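Hydrogenase maturation factor (Thermoanaerobacter tengcongensis, PDB 3VTI) probably takes a carbamoyl group from HypF onto sulfur and dehydrates it with ATP to a nitrile in [NiFe]-hydrogenase maturation, and binds magnesium. Local coordinates at residues Ile292-Ile295 with Tyr296-Arg300; Asn135-Ile138 with Lys139-Lys142. All blocks are in the same frame, centred on the assembly; numbering follows the deposited sequence.

Interaction 1 (Ile292-Ile295 with Tyr296-Arg300); sequences INTI and YGTSR
The methyl CG2 of Ile-292 sits over the centre of one face of the Arg-300 guanidinium, 3.8 Å above its plane. The ring of Tyr-296 is met at its edge instead, where CG1 of Ile-295 lies in the ring plane, 3.7 Å from Tyr-296 CD2. Both pairs run side by side and point the same way. In Arg-300 CG stands between the backbone N and the carbonyl carbon (chi1 62°), and the extended chain from there carries the guanidinium alongside Ile-292. The guanidinium has two long, weak ion pairs, with Asp-243 and Asp-303. With an alanine here the flat group over CG2 of Ile-292 is gone, which would probably leave that side of the methyl less covered and Asp-243 and Asp-303 without this distant charge. Ile-292 to Arg-300 belong to the beta hairpin of strands 290-293 and 299-301, at one margin of the mixed sheet in the C-terminal AIR-synthase-related domain. Ile-292 and Arg-300 form an antiparallel hydrogen-bonded pair in it. Ile-292 N gives a bond to Arg-300 O (2.8 Å), and Arg-300 N returns one to Ile-292 O (3.1 Å). Next to it, Asn-293 and Ser-299 are a non-hydrogen-bonded pair. Asn-293 OD1 and Ser-299 OG both bond NZ of Lys-221, so one ammonium group on the neighbouring strand 219-223 bridges these facing side chains. Thr-294 N then bonds Thr-298 O at 3.2 Å. A type II beta turn from Thr-294 to Gly-297 closes the hairpin, with a weak bond from Gly-297 N to Thr-294 O (3.3 Å). Gly-297 has backbone angles at which a CB would press on the preceding carbonyl oxygen. The loop faces another protein's chain: basic side-chain packing from it reaches Thr-294, Tyr-296 and Thr-298.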
ATOM      1  N   ILE C 292      14.558 -29.107  17.867  1.00 68.28           N
ATOM      2  CA  ILE C 292      15.920 -28.576  17.935  1.00 68.58           C
ATOM      3  C   ILE C 292      16.708 -29.214  19.081  1.00 71.78           C
ATOM      4  O   ILE C 292      16.239 -29.275  20.217  1.00 73.73           O
ATOM      5  CB  ILE C 292      15.941 -27.023  18.046  1.00 67.10           C
ATOM      6  CG1 ILE C 292      17.382 -26.503  18.102  1.00 66.38           C
ATOM      7  CG2 ILE C 292      15.114 -26.544  19.239  1.00 68.00           C
ATOM      8  CD1 ILE C 292      17.513 -25.003  18.051  1.00 64.50           C
ATOM      9  N   ASN C 293      17.903 -29.696  18.763  1.00 73.15           N
ATOM     10  CA  ASN C 293      18.792 -30.287  19.754  1.00 76.37           C
ATOM     11  C   ASN C 293      19.820 -29.283  20.245  1.00 77.02           C
ATOM     12  O   ASN C 293      20.478 -28.618  19.443  1.00 75.38           O
ATOM     13  CB  ASN C 293      19.512 -31.512  19.176  1.00 77.12           C
ATOM     14  CG  ASN C 293      18.807 -32.817  19.495  1.00 79.34           C
ATOM     15  OD1 ASN C 293      17.579 -32.893  19.507  1.00 79.62           O
ATOM     16  ND2 ASN C 293      19.591 -33.860  19.754  1.00 81.10           N
ATOM     17  N   THR C 294      19.949 -29.177  21.565  1.00 80.15           N
ATOM     18  CA  THR C 294      20.993 -28.361  22.178  1.00 81.90           C
ATOM     19  C   THR C 294      22.256 -29.210  22.359  1.00 84.47           C
ATOM     20  O   THR C 294      22.279 -30.395  21.990  1.00 85.15           O
ATOM     21  CB  THR C 294      20.548 -27.778  23.544  1.00 83.42           C
ATOM     22  OG1 THR C 294      20.457 -28.829  24.516  1.00 86.60           O
ATOM     23  CG2 THR C 294      19.200 -27.065  23.436  1.00 82.52           C
ATOM     24  N   ILE C 295      23.305 -28.597  22.911  1.00 86.49           N
ATOM     25  CA  ILE C 295      24.520 -29.324  23.292  1.00 89.63           C
ATOM     26  C   ILE C 295      24.190 -30.455  24.278  1.00 93.11           C
ATOM     27  O   ILE C 295      23.395 -30.268  25.216  1.00 94.31           O
ATOM     28  CB  ILE C 295      25.638 -28.386  23.877  1.00 90.33           C
ATOM     29  CG1 ILE C 295      25.097 -27.490  25.009  1.00 91.49           C
ATOM     30  CG2 ILE C 295      26.268 -27.534  22.779  1.00 88.39           C
ATOM     31  CD1 ILE C 295      26.182 -26.814  25.865  1.00 93.47           C
ATOM     32  N   TYR C 296      24.792 -31.624  24.038  1.00 95.15           N
ATOM     33  CA  TYR C 296      24.649 -32.819  24.892  1.00 98.84           C
ATOM     34  C   TYR C 296      23.449 -33.735  24.550  1.00 98.78           C
ATOM     35  O   TYR C 296      23.393 -34.887  24.995  1.00101.14           O
ATOM     36  CB  TYR C 296      24.719 -32.464  26.394  1.00101.60           C
ATOM     37  CG  TYR C 296      26.078 -31.928  26.823  1.00104.18           C
ATOM     38  CD1 TYR C 296      27.042 -32.784  27.380  1.00108.49           C
ATOM     39  CD2 TYR C 296      26.407 -30.568  26.661  1.00103.65           C
ATOM     40  CE1 TYR C 296      28.294 -32.303  27.771  1.00110.60           C
ATOM     41  CE2 TYR C 296      27.657 -30.078  27.040  1.00105.76           C
ATOM     42  CZ  TYR C 296      28.595 -30.951  27.596  1.00109.33           C
ATOM     43  OH  TYR C 296      29.831 -30.481  27.981  1.00111.45           O
ATOM     44  N   GLY C 297      22.507 -33.222  23.760  1.00 96.23           N
ATOM     45  CA  GLY C 297      21.378 -34.017  23.278  1.00 95.99           C
ATOM     46  C   GLY C 297      20.064 -33.773  24.001  1.00 96.48           C
ATOM     47  O   GLY C 297      19.363 -34.724  24.352  1.00 98.44           O
ATOM     48  N   THR C 298      19.733 -32.499  24.217  1.00 94.94           N
ATOM     49  CA  THR C 298      18.476 -32.113  24.852  1.00 95.23           C
ATOM     50  C   THR C 298      17.502 -31.594  23.803  1.00 92.71           C
ATOM     51  O   THR C 298      17.608 -30.462  23.334  1.00 90.57           O
ATOM     52  CB  THR C 298      18.696 -31.063  25.952  1.00 95.93           C
ATOM     53  OG1 THR C 298      19.615 -31.582  26.917  1.00 98.42           O
ATOM     54  CG2 THR C 298      17.382 -30.703  26.646  1.00 96.70           C
ATOM     55  N   SER C 299      16.548 -32.443  23.446  1.00 93.22           N
ATOM     56  CA  SER C 299      15.605 -32.145  22.382  1.00 91.24           C
ATOM     57  C   SER C 299      14.401 -31.342  22.891  1.00 91.44           C
ATOM     58  O   SER C 299      13.901 -31.580  23.993  1.00 94.11           O
ATOM     59  CB  SER C 299      15.147 -33.453  21.736  1.00 91.87           C
ATOM     60  OG  SER C 299      14.548 -33.221  20.478  1.00 89.85           O
ATOM     61  N   ARG C 300      13.959 -30.376  22.088  1.00 89.06           N
ATOM     62  CA  ARG C 300      12.709 -29.652  22.337  1.00 89.16           C
ATOM     63  C   ARG C 300      12.078 -29.209  21.016  1.00 86.64           C
ATOM     64  O   ARG C 300      12.780 -29.003  20.022  1.00 84.52           O
ATOM     65  CB  ARG C 300      12.920 -28.455  23.277  1.00 89.52           C
ATOM     66  CG  ARG C 300      13.867 -27.394  22.743  1.00 88.25           C
ATOM     67  CD  ARG C 300      13.783 -26.100  23.532  1.00 90.03           C
ATOM     68  NE  ARG C 300      14.444 -25.009  22.815  1.00 88.58           N
ATOM     69  CZ  ARG C 300      13.819 -24.124  22.039  1.00 87.37           C
ATOM     70  NH1 ARG C 300      12.498 -24.178  21.877  1.00 87.73           N
ATOM     71  NH2 ARG C 300      14.518 -23.174  21.425  1.00 85.29           N
TER

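Interaction 2 (Asn135-Ile138 with Lys139-Lys142); sequences NVSI and KNAK
Ser-137 to Asn-140 make a type I beta turn, closed by a bond from Asn-140 N to Ser-137 O (3.1 Å). The serine side chain adds an ST turn inside it: OG of Ser-137 accepts the N-H of Lys-139 at 3.0 Å. The same OG is also bonded to Glu-21, which takes the N-H of Ile-138 with its other carboxylate oxygen. This turn lies in the loop between strands 120-130 and 146-149, and so on the link from the sheet of the N-terminal domain to that of the C-terminal domain. Asn-140 reaches back along the loop to Asn-135. Its CG lies beside the backbone N, anti to the carbonyl carbon (chi1 -78°), which brings ND2 to Asn-135. There ND2 donates to Asn-135 OD1 at 2.9 Å. ND2 stands above the plane of that carbonyl, while OD1 of Asn-135 lies in the amide plane of Asn-140. The two amide planes are 59° apart. A second, weak bond joins Asn-140 ND2 to Asn-135 O. CD1 of Ile-138 packs obliquely on CE of Lys-139, 3.8 Å away. Met-215, on helix 204-216, touches both side chains. The side chain of Ile-138 lies about 5 Å from that of the magnesium ligand Asp-22.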
ATOM      1  N   ASN C 135      13.785 -30.386  -9.965  1.00 55.38           N
ATOM      2  CA  ASN C 135      12.561 -30.854  -9.331  1.00 55.55           C
ATOM      3  C   ASN C 135      12.556 -30.425  -7.875  1.00 53.80           C
ATOM      4  O   ASN C 135      12.804 -31.220  -6.973  1.00 54.79           O
ATOM      5  CB  ASN C 135      12.403 -32.376  -9.448  1.00 57.93           C
ATOM      6  CG  ASN C 135      10.997 -32.849  -9.088  1.00 59.35           C
ATOM      7  OD1 ASN C 135      10.290 -32.236  -8.273  1.00 59.37           O
ATOM      8  ND2 ASN C 135      10.580 -33.941  -9.703  1.00 62.30           N
ATOM      9  N   VAL C 136      12.272 -29.152  -7.659  1.00 51.85           N
ATOM     10  CA  VAL C 136      12.322 -28.568  -6.334  1.00 50.08           C
ATOM     11  C   VAL C 136      10.916 -28.154  -5.935  1.00 49.63           C
ATOM     12  O   VAL C 136      10.243 -27.446  -6.681  1.00 49.01           O
ATOM     13  CB  VAL C 136      13.269 -27.347  -6.302  1.00 48.60           C
ATOM     14  CG1 VAL C 136      13.569 -26.960  -4.888  1.00 46.75           C
ATOM     15  CG2 VAL C 136      14.574 -27.662  -7.035  1.00 48.54           C
ATOM     16  N   SER C 137      10.489 -28.601  -4.756  1.00 49.98           N
ATOM     17  CA  SER C 137       9.129 -28.389  -4.256  1.00 50.30           C
ATOM     18  C   SER C 137       9.126 -28.610  -2.750  1.00 50.46           C
ATOM     19  O   SER C 137       9.861 -29.479  -2.270  1.00 51.70           O
ATOM     20  CB  SER C 137       8.171 -29.377  -4.950  1.00 51.89           C
ATOM     21  OG  SER C 137       7.088 -29.762  -4.122  1.00 53.07           O
ATOM     22  N   ILE C 138       8.303 -27.856  -2.007  1.00 49.76           N
ATOM     23  CA  ILE C 138       8.159 -28.068  -0.541  1.00 50.09           C
ATOM     24  C   ILE C 138       7.621 -29.436  -0.178  1.00 52.12           C
ATOM     25  O   ILE C 138       7.590 -29.777   0.999  1.00 53.00           O
ATOM     26  CB  ILE C 138       7.220 -27.035   0.197  1.00 49.39           C
ATOM     27  CG1 ILE C 138       6.258 -26.349  -0.768  1.00 48.74           C
ATOM     28  CG2 ILE C 138       8.007 -26.049   1.056  1.00 47.71           C
ATOM     29  CD1 ILE C 138       5.140 -27.239  -1.204  1.00 50.93           C
ATOM     30  N   LYS C 139       7.172 -30.197  -1.176  1.00 53.54           N
ATOM     31  CA  LYS C 139       6.664 -31.560  -0.970  0.60 56.38           C
ATOM     32  C   LYS C 139       7.726 -32.660  -1.089  1.00 57.18           C
ATOM     33  O   LYS C 139       7.424 -33.833  -0.883  1.00 59.29           O
ATOM     34  CB  LYS C 139       5.529 -31.847  -1.957  1.00 57.70           C
ATOM     35  CG  LYS C 139       4.170 -31.353  -1.488  1.00 60.39           C
ATOM     36  CD  LYS C 139       3.183 -31.199  -2.642  1.00 64.49           C
ATOM     37  CE  LYS C 139       3.429 -29.885  -3.396  1.00 64.36           C
ATOM     38  NZ  LYS C 139       2.708 -29.866  -4.704  1.00 67.01           N
ATOM     39  N   ASN C 140       8.962 -32.278  -1.411  1.00 56.01           N
ATOM     40  CA  ASN C 140       9.989 -33.232  -1.852  1.00 57.11           C
ATOM     41  C   ASN C 140      10.925 -33.780  -0.775  1.00 57.53           C
ATOM     42  O   ASN C 140      11.784 -34.597  -1.076  1.00 58.89           O
ATOM     43  CB  ASN C 140      10.827 -32.641  -3.001  1.00 56.24           C
ATOM     44  CG  ASN C 140      10.110 -32.695  -4.351  1.00 56.73           C
ATOM     45  OD1 ASN C 140       8.993 -33.206  -4.461  1.00 58.58           O
ATOM     46  ND2 ASN C 140      10.760 -32.170  -5.386  1.00 54.77           N
ATOM     47  N   ALA C 141      10.773 -33.337   0.467  1.00 56.69           N
ATOM     48  CA  ALA C 141      11.623 -33.838   1.535  1.00 57.39           C
ATOM     49  C   ALA C 141      11.235 -35.268   1.960  1.00 59.87           C
ATOM     50  O   ALA C 141      10.062 -35.553   2.219  1.00 60.58           O
ATOM     51  CB  ALA C 141      11.610 -32.884   2.716  1.00 56.02           C
ATOM     52  N   LYS C 142      12.235 -36.152   1.994  1.00 61.10           N
ATOM     53  CA  LYS C 142      12.103 -37.524   2.506  1.00 63.82           C
ATOM     54  C   LYS C 142      12.993 -37.703   3.744  1.00 63.91           C
ATOM     55  O   LYS C 142      14.025 -37.042   3.854  1.00 62.58           O
ATOM     56  CB  LYS C 142      12.523 -38.566   1.448  1.00 65.77           C
ATOM     57  CG  LYS C 142      11.877 -38.461   0.066  1.00 67.18           C
ATOM     58  CD  LYS C 142      10.389 -38.801   0.065  1.00 71.40           C
ATOM     59  CE  LYS C 142       9.812 -38.727  -1.350  1.00 72.83           C
ATOM     60  NZ  LYS C 142       8.359 -38.353  -1.379  1.00 73.35           N
TER

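In the fold
The two contacts are both local, and each contains a beta turn, of type II in interaction 1 and type I in interaction 2. Their centres are about 26 Å apart and they do not touch. They hold no element in common: interaction 1 joins the two strands of one hairpin at the sheet margin, and interaction 2 lies within an irregular loop. Interaction 1 is a surface contact, away from the magnesium site, and its loop meets another protein. It is held mainly by strand-pairing backbone bonds. Interaction 2 is partly buried, near the metal site, and no other chain touches it. Side-chain oxygens and an amide nitrogen do more of its bonding. Lys-221 joins interaction 1 to its surroundings, and Glu-21 interaction 2.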